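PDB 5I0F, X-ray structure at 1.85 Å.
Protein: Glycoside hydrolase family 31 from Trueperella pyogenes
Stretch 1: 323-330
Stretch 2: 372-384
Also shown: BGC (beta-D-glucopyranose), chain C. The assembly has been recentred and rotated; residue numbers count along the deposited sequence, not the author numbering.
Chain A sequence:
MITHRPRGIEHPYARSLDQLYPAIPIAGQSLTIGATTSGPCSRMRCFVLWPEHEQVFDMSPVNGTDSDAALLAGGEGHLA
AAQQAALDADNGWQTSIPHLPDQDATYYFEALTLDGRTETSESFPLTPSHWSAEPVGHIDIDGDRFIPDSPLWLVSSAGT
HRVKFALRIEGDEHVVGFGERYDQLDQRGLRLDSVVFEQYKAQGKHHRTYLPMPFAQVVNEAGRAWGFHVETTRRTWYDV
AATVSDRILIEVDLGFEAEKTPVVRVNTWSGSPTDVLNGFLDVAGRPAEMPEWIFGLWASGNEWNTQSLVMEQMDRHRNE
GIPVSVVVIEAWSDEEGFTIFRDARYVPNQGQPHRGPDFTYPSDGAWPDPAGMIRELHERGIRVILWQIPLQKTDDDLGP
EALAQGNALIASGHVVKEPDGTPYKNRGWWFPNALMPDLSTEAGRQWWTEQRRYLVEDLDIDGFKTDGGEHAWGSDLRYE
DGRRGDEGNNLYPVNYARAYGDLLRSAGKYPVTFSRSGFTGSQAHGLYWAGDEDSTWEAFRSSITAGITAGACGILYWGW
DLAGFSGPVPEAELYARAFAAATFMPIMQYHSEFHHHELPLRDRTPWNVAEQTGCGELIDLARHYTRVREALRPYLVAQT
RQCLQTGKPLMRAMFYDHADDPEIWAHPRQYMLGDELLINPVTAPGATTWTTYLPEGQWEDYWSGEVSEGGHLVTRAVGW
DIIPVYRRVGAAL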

ATOM      1  N   PRO A 323     -19.338  14.923  16.541  1.00 22.58           N
ATOM      2  CA  PRO A 323     -18.072  15.644  16.556  1.00 22.72           C
ATOM      3  C   PRO A 323     -17.012  14.990  15.676  1.00 21.91           C
ATOM      4  O   PRO A 323     -16.987  13.749  15.511  1.00 21.54           O
ATOM      5  CB  PRO A 323     -17.648  15.621  18.036  1.00 23.15           C
ATOM      6  CG  PRO A 323     -18.421  14.487  18.638  1.00 23.74           C
ATOM      7  CD  PRO A 323     -19.709  14.407  17.880  1.00 23.51           C
ATOM      8  N   VAL A 324     -16.161  15.833  15.114  1.00 22.07           N
ATOM      9  CA  VAL A 324     -15.016  15.386  14.342  1.00 21.77           C
ATOM     10  C   VAL A 324     -13.775  15.950  14.993  1.00 21.77           C
ATOM     11  O   VAL A 324     -13.813  17.068  15.541  1.00 21.49           O
ATOM     12  CB  VAL A 324     -15.111  15.778  12.853  1.00 22.84           C
ATOM     13  CG1 VAL A 324     -16.138  14.922  12.157  1.00 23.30           C
ATOM     14  CG2 VAL A 324     -15.489  17.233  12.651  1.00 23.98           C
ATOM     15  N   SER A 325     -12.694  15.175  14.972  1.00 21.06           N
ATOM     16  CA  SER A 325     -11.389  15.650  15.444  1.00 21.54           C
ATOM     17  C   SER A 325     -10.410  16.054  14.338  1.00 20.31           C
ATOM     18  O   SER A 325      -9.466  16.788  14.598  1.00 20.07           O
ATOM     19  CB  SER A 325     -10.759  14.644  16.428  1.00 22.05           C
ATOM     20  OG  SER A 325     -10.286  13.492  15.743  1.00 24.31           O
ATOM     21  N   VAL A 326     -10.653  15.604  13.116  1.00 19.51           N
ATOM     22  CA  VAL A 326      -9.717  15.804  11.998  1.00 18.68           C
ATOM     23  C   VAL A 326     -10.537  15.981  10.722  1.00 18.08           C
ATOM     24  O   VAL A 326     -11.499  15.233  10.478  1.00 17.90           O
ATOM     25  CB  VAL A 326      -8.756  14.595  11.792  1.00 18.96           C
ATOM     26  CG1 VAL A 326      -7.811  14.840  10.611  1.00 19.04           C
ATOM     27  CG2 VAL A 326      -7.923  14.306  13.031  1.00 19.28           C
ATOM     28  N   VAL A 327     -10.134  16.947   9.904  1.00 17.90           N
ATOM     29  CA  VAL A 327     -10.634  17.058   8.538  1.00 17.26           C
ATOM     30  C   VAL A 327      -9.464  16.929   7.580  1.00 16.75           C
ATOM     31  O   VAL A 327      -8.429  17.588   7.764  1.00 16.77           O
ATOM     32  CB  VAL A 327     -11.465  18.340   8.304  1.00 17.55           C
ATOM     33  CG1 VAL A 327     -10.660  19.615   8.533  1.00 17.66           C
ATOM     34  CG2 VAL A 327     -12.096  18.311   6.899  1.00 17.38           C
ATOM     35  N   VAL A 328      -9.592  16.010   6.624  1.00 16.09           N
ATOM     36  CA  VAL A 328      -8.641  15.876   5.522  1.00 16.26           C
ATOM     37  C   VAL A 328      -9.193  16.648   4.322  1.00 16.32           C
ATOM     38  O   VAL A 328     -10.372  16.503   3.984  1.00 15.89           O
ATOM     39  CB  VAL A 328      -8.445  14.378   5.144  1.00 16.59           C
ATOM     40  CG1 VAL A 328      -7.403  14.231   4.039  1.00 16.53           C
ATOM     41  CG2 VAL A 328      -8.040  13.578   6.385  1.00 16.81           C
ATOM     42  N   ILE A 329      -8.349  17.472   3.687  1.00 15.91           N
ATOM     43  CA  ILE A 329      -8.694  18.167   2.463  1.00 16.00           C
ATOM     44  C   ILE A 329      -7.736  17.671   1.395  1.00 16.16           C
ATOM     45  O   ILE A 329      -6.512  17.786   1.554  1.00 15.82           O
ATOM     46  CB  ILE A 329      -8.582  19.713   2.616  1.00 16.47           C
ATOM     47  CG1 ILE A 329      -9.265  20.180   3.912  1.00 16.76           C
ATOM     48  CG2 ILE A 329      -9.180  20.399   1.389  1.00 16.68           C
ATOM     49  CD1 ILE A 329      -9.053  21.640   4.256  1.00 17.19           C
ATOM     50  N   GLU A 330      -8.302  17.082   0.338  1.00 16.29           N
ATOM     51  CA  GLU A 330      -7.535  16.538  -0.769  1.00 16.43           C
ATOM     52  C   GLU A 330      -7.411  17.498  -1.916  1.00 16.31           C
ATOM     53  O   GLU A 330      -6.300  17.750  -2.391  1.00 16.00           O
ATOM     54  CB  GLU A 330      -8.156  15.211  -1.252  1.00 16.55           C
ATOM     55  CG  GLU A 330      -8.122  14.148  -0.193  1.00 16.40           C
ATOM     56  CD  GLU A 330      -8.286  12.747  -0.747  1.00 16.69           C
ATOM     57  OE1 GLU A 330      -9.037  12.573  -1.759  1.00 16.77           O
ATOM     58  OE2 GLU A 330      -7.674  11.828  -0.141  1.00 16.24           O
TER
HETATM   59  C2  BGC C   1      -6.189   7.754  -2.428  1.00 18.23           C
HETATM   60  C3  BGC C   1      -7.642   8.247  -2.300  1.00 17.77           C
HETATM   61  C4  BGC C   1      -7.715   9.710  -2.725  1.00 18.43           C
HETATM   62  C5  BGC C   1      -7.140   9.903  -4.137  1.00 19.02           C
HETATM   63  C6  BGC C   1      -7.045  11.393  -4.439  1.00 19.27           C
HETATM   64  C1  BGC C   1      -5.187   8.600  -3.256  1.00 19.92           C
HETATM   65  O2  BGC C   1      -5.921   6.346  -2.272  1.00 16.64           O
HETATM   66  O3  BGC C   1      -8.108   8.071  -0.959  1.00 17.48           O
HETATM   67  O4  BGC C   1      -9.078  10.177  -2.683  1.00 17.01           O
HETATM   68  O5  BGC C   1      -5.838   9.294  -4.335  1.00 19.44           O
HETATM   69  O6  BGC C   1      -6.728  11.612  -5.817  1.00 19.74           O
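Stretch 2 372-384: GMIRELHERGIRV

Stretch 2 approaches stretch 1 as a helix that ends, turns and becomes a neighbouring parallel strand, the β-α-β logic in which a helix packs against the sheet it feeds. Residues 372-379 are helical; Gly381 leaves the helix with a positive phi of 76°, a value that favours glycine. The turn is a Schellman motif, in which Gly381 N bonds to His378 O (2.9 Å) and Ile382 N to Leu377 O (3.0 Å). Ile382 is already extended, and Arg383 and Val384 form a strand running in the same direction as 326-329.

Along stretch 1, Pro323 makes no contact. Val324 is the first to touch, its m rotamer placing CG2 4.0 Å from CD1 of Ile382. Its carbonyl is also tied to the turn through a water, which donates to Val324 O at 2.9 Å and to Arg380 O at 3.2 Å, so one water links Val324 to Arg380, just past the end of the helix.

Ser325 points its CB away and contributes backbone instead. Arg383 N donates to Ser325 O at 2.9 Å with a nearly straight angle of 177°, and Ile382 CA adds a CA-H...O contact to Ser325 O at 3.6 Å. Val326 then pairs with Arg383, their CA atoms 4.7 Å apart and their side chains on the same face of the sheet. Arg383 O receives Val327 N at 2.9 Å, with Val326 CA lying 3.4 Å from Arg383 O as a supporting CA-H...O contact. Arg383 thus uses its N and O to grip the residues before and after its partner, the signature of a parallel bridge.

Val327 pairs with Val384, CA to CA 5.2 Å, on the face opposite Val326 and Arg383. It is the hub of the packing: in the p rotamer its CG1 lies 4.0 Å from Leu377 CD1, 4.0 Å from Ile382 CG2 and 4.1 Å from Val384 CG2. One methyl therefore meets helix, turn and strand together.

Val328 points away and touches nothing here. Ile329 returns toward stretch 2, and its CD1 reaches Met373 CE at 3.7 Å and Val384 CG1 at 4.0 Å, carrying the helix contact one step further along the strand. Glu330 is beyond the reach of stretch 2; its OE1 accepts a 2.6 Å hydrogen bond from O4 of the bound glucose, as suits a glycoside hydrolase.

The rule is alternation: Val327 and Ile329 meet the helix, at Leu377 and Met373, while the backbone sets the register.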

ATOM      1  N   GLY A 372      -7.319  31.569   7.936  1.00 22.27           N
ATOM      2  CA  GLY A 372      -8.545  31.787   8.721  1.00 22.32           C
ATOM      3  C   GLY A 372      -9.395  30.538   8.941  1.00 21.77           C
ATOM      4  O   GLY A 372      -9.887  30.301  10.039  1.00 21.75           O
ATOM      5  N   MET A 373      -9.563  29.733   7.900  1.00 21.02           N
ATOM      6  CA  MET A 373     -10.155  28.395   8.048  1.00 21.11           C
ATOM      7  C   MET A 373      -9.445  27.552   9.120  1.00 20.58           C
ATOM      8  O   MET A 373     -10.078  27.057  10.049  1.00 20.52           O
ATOM      9  CB  MET A 373     -10.156  27.666   6.703  1.00 20.74           C
ATOM     10  CG  MET A 373     -10.645  26.237   6.804  1.00 21.13           C
ATOM     11  SD  MET A 373     -10.517  25.431   5.219  1.00 21.61           S
ATOM     12  CE  MET A 373      -8.752  25.248   4.969  1.00 20.92           C
ATOM     13  N   ILE A 374      -8.126  27.455   9.018  1.00 20.44           N
ATOM     14  CA  ILE A 374      -7.361  26.610   9.936  1.00 20.65           C
ATOM     15  C   ILE A 374      -7.454  27.135  11.381  1.00 21.41           C
ATOM     16  O   ILE A 374      -7.681  26.363  12.305  1.00 21.04           O
ATOM     17  CB  ILE A 374      -5.897  26.422   9.460  1.00 20.78           C
ATOM     18  CG1 ILE A 374      -5.883  25.699   8.092  1.00 20.57           C
ATOM     19  CG2 ILE A 374      -5.098  25.604  10.476  1.00 20.73           C
ATOM     20  CD1 ILE A 374      -4.693  25.982   7.208  1.00 20.65           C
ATOM     21  N   ARG A 375      -7.306  28.445  11.563  1.00 22.20           N
ATOM     22  CA  ARG A 375      -7.428  29.039  12.883  1.00 23.69           C
ATOM     23  C   ARG A 375      -8.808  28.728  13.500  1.00 23.28           C
ATOM     24  O   ARG A 375      -8.912  28.335  14.662  1.00 22.57           O
ATOM     25  CB  ARG A 375      -7.193  30.560  12.801  1.00 25.42           C
ATOM     26  CG  ARG A 375      -7.323  31.319  14.112  1.00 27.53           C
ATOM     27  CD  ARG A 375      -7.358  32.841  13.921  1.00 29.61           C
ATOM     28  NE  ARG A 375      -8.598  33.251  13.244  1.00 30.38           N
ATOM     29  CZ  ARG A 375      -8.695  33.800  12.026  1.00 30.82           C
ATOM     30  NH1 ARG A 375      -7.618  34.097  11.291  1.00 30.90           N
ATOM     31  NH2 ARG A 375      -9.904  34.078  11.541  1.00 31.17           N
ATOM     32  N   GLU A 376      -9.860  28.924  12.719  1.00 23.51           N
ATOM     33  CA  GLU A 376     -11.206  28.715  13.216  1.00 23.95           C
ATOM     34  C   GLU A 376     -11.493  27.250  13.480  1.00 22.81           C
ATOM     35  O   GLU A 376     -12.151  26.928  14.470  1.00 22.58           O
ATOM     36  CB  GLU A 376     -12.261  29.328  12.275  1.00 25.34           C
ATOM     37  CG  GLU A 376     -12.203  30.859  12.178  1.00 27.11           C
ATOM     38  CD  GLU A 376     -12.285  31.595  13.520  1.00 29.33           C
ATOM     39  OE1 GLU A 376     -13.150  31.230  14.350  1.00 32.15           O
ATOM     40  OE2 GLU A 376     -11.493  32.548  13.732  1.00 29.17           O
ATOM     41  N   LEU A 377     -11.010  26.362  12.613  1.00 21.50           N
ATOM     42  CA  LEU A 377     -11.147  24.932  12.883  1.00 21.62           C
ATOM     43  C   LEU A 377     -10.372  24.539  14.153  1.00 21.64           C
ATOM     44  O   LEU A 377     -10.941  23.847  15.021  1.00 21.20           O
ATOM     45  CB  LEU A 377     -10.796  24.109  11.649  1.00 21.51           C
ATOM     46  CG  LEU A 377     -11.842  24.237  10.528  1.00 21.76           C
ATOM     47  CD1 LEU A 377     -11.413  23.416   9.341  1.00 21.80           C
ATOM     48  CD2 LEU A 377     -13.249  23.833  10.919  1.00 22.37           C
ATOM     49  N   HIS A 378      -9.166  25.091  14.334  1.00 22.11           N
ATOM     50  CA  HIS A 378      -8.419  24.865  15.576  1.00 23.44           C
ATOM     51  C   HIS A 378      -9.195  25.307  16.815  1.00 25.61           C
ATOM     52  O   HIS A 378      -9.190  24.595  17.808  1.00 26.65           O
ATOM     53  CB  HIS A 378      -7.036  25.521  15.557  1.00 23.74           C
ATOM     54  CG  HIS A 378      -6.039  24.790  14.708  1.00 22.87           C
ATOM     55  ND1 HIS A 378      -4.823  25.334  14.362  1.00 22.56           N
ATOM     56  CD2 HIS A 378      -6.076  23.556  14.145  1.00 22.07           C
ATOM     57  CE1 HIS A 378      -4.157  24.473  13.611  1.00 22.64           C
ATOM     58  NE2 HIS A 378      -4.885  23.379  13.480  1.00 22.06           N
ATOM     59  N   GLU A 379      -9.891  26.435  16.745  1.00 27.32           N
ATOM     60  CA  GLU A 379     -10.692  26.913  17.893  1.00 30.28           C
ATOM     61  C   GLU A 379     -11.845  25.984  18.241  1.00 30.05           C
ATOM     62  O   GLU A 379     -12.267  25.923  19.391  1.00 30.17           O
ATOM     63  CB  GLU A 379     -11.222  28.311  17.635  1.00 32.28           C
ATOM     64  CG  GLU A 379     -10.123  29.341  17.706  1.00 35.27           C
ATOM     65  CD  GLU A 379     -10.590  30.723  17.319  1.00 37.99           C
ATOM     66  OE1 GLU A 379     -11.820  31.000  17.405  1.00 40.82           O
ATOM     67  OE2 GLU A 379      -9.714  31.542  16.955  1.00 40.55           O
ATOM     68  N   ARG A 380     -12.327  25.254  17.240  1.00 29.40           N
ATOM     69  CA  ARG A 380     -13.323  24.218  17.433  1.00 29.82           C
ATOM     70  C   ARG A 380     -12.765  22.849  17.804  1.00 29.16           C
ATOM     71  O   ARG A 380     -13.531  21.897  17.906  1.00 30.46           O
ATOM     72  CB  ARG A 380     -14.142  24.067  16.162  1.00 30.24           C
ATOM     73  CG  ARG A 380     -14.815  25.313  15.676  1.00 31.65           C
ATOM     74  CD  ARG A 380     -15.780  24.888  14.597  1.00 32.24           C
ATOM     75  NE  ARG A 380     -16.183  25.989  13.770  1.00 33.65           N
ATOM     76  CZ  ARG A 380     -17.057  25.884  12.777  1.00 33.71           C
ATOM     77  NH1 ARG A 380     -17.623  24.715  12.489  1.00 33.40           N
ATOM     78  NH2 ARG A 380     -17.382  26.967  12.081  1.00 34.64           N
ATOM     79  N   GLY A 381     -11.456  22.721  18.001  1.00 27.56           N
ATOM     80  CA  GLY A 381     -10.861  21.437  18.310  1.00 26.72           C
ATOM     81  C   GLY A 381     -10.729  20.481  17.138  1.00 25.61           C
ATOM     82  O   GLY A 381     -10.694  19.289  17.350  1.00 26.42           O
ATOM     83  N   ILE A 382     -10.633  21.003  15.911  1.00 23.67           N
ATOM     84  CA  ILE A 382     -10.510  20.195  14.698  1.00 21.93           C
ATOM     85  C   ILE A 382      -9.136  20.467  14.087  1.00 21.37           C
ATOM     86  O   ILE A 382      -8.779  21.630  13.849  1.00 20.95           O
ATOM     87  CB  ILE A 382     -11.624  20.550  13.680  1.00 21.98           C
ATOM     88  CG1 ILE A 382     -13.011  20.293  14.290  1.00 22.17           C
ATOM     89  CG2 ILE A 382     -11.482  19.732  12.403  1.00 21.93           C
ATOM     90  CD1 ILE A 382     -14.165  20.869  13.493  1.00 22.65           C
ATOM     91  N   ARG A 383      -8.395  19.397  13.797  1.00 20.63           N
ATOM     92  CA  ARG A 383      -7.093  19.509  13.116  1.00 20.49           C
ATOM     93  C   ARG A 383      -7.249  19.338  11.603  1.00 19.96           C
ATOM     94  O   ARG A 383      -8.225  18.756  11.142  1.00 19.26           O
ATOM     95  CB  ARG A 383      -6.095  18.515  13.696  1.00 20.51           C
ATOM     96  CG  ARG A 383      -5.412  19.010  14.962  1.00 21.85           C
ATOM     97  CD  ARG A 383      -6.302  18.946  16.190  1.00 22.80           C
ATOM     98  NE  ARG A 383      -5.551  19.359  17.389  1.00 23.73           N
ATOM     99  CZ  ARG A 383      -6.020  19.302  18.634  1.00 25.32           C
ATOM    100  NH1 ARG A 383      -7.236  18.837  18.891  1.00 24.94           N
ATOM    101  NH2 ARG A 383      -5.254  19.705  19.643  1.00 26.83           N
ATOM    102  N   VAL A 384      -6.286  19.869  10.843  1.00 19.24           N
ATOM    103  CA  VAL A 384      -6.408  19.946   9.380  1.00 19.17           C
ATOM    104  C   VAL A 384      -5.247  19.207   8.716  1.00 18.70           C
ATOM    105  O   VAL A 384      -4.081  19.477   9.008  1.00 18.22           O
ATOM    106  CB  VAL A 384      -6.463  21.425   8.901  1.00 20.00           C
ATOM    107  CG1 VAL A 384      -6.554  21.514   7.375  1.00 20.15           C
ATOM    108  CG2 VAL A 384      -7.634  22.157   9.545  1.00 20.22           C
TER
HETATM  109  O   HOH W   1     -15.047  19.216  17.025  1.00 44.00           O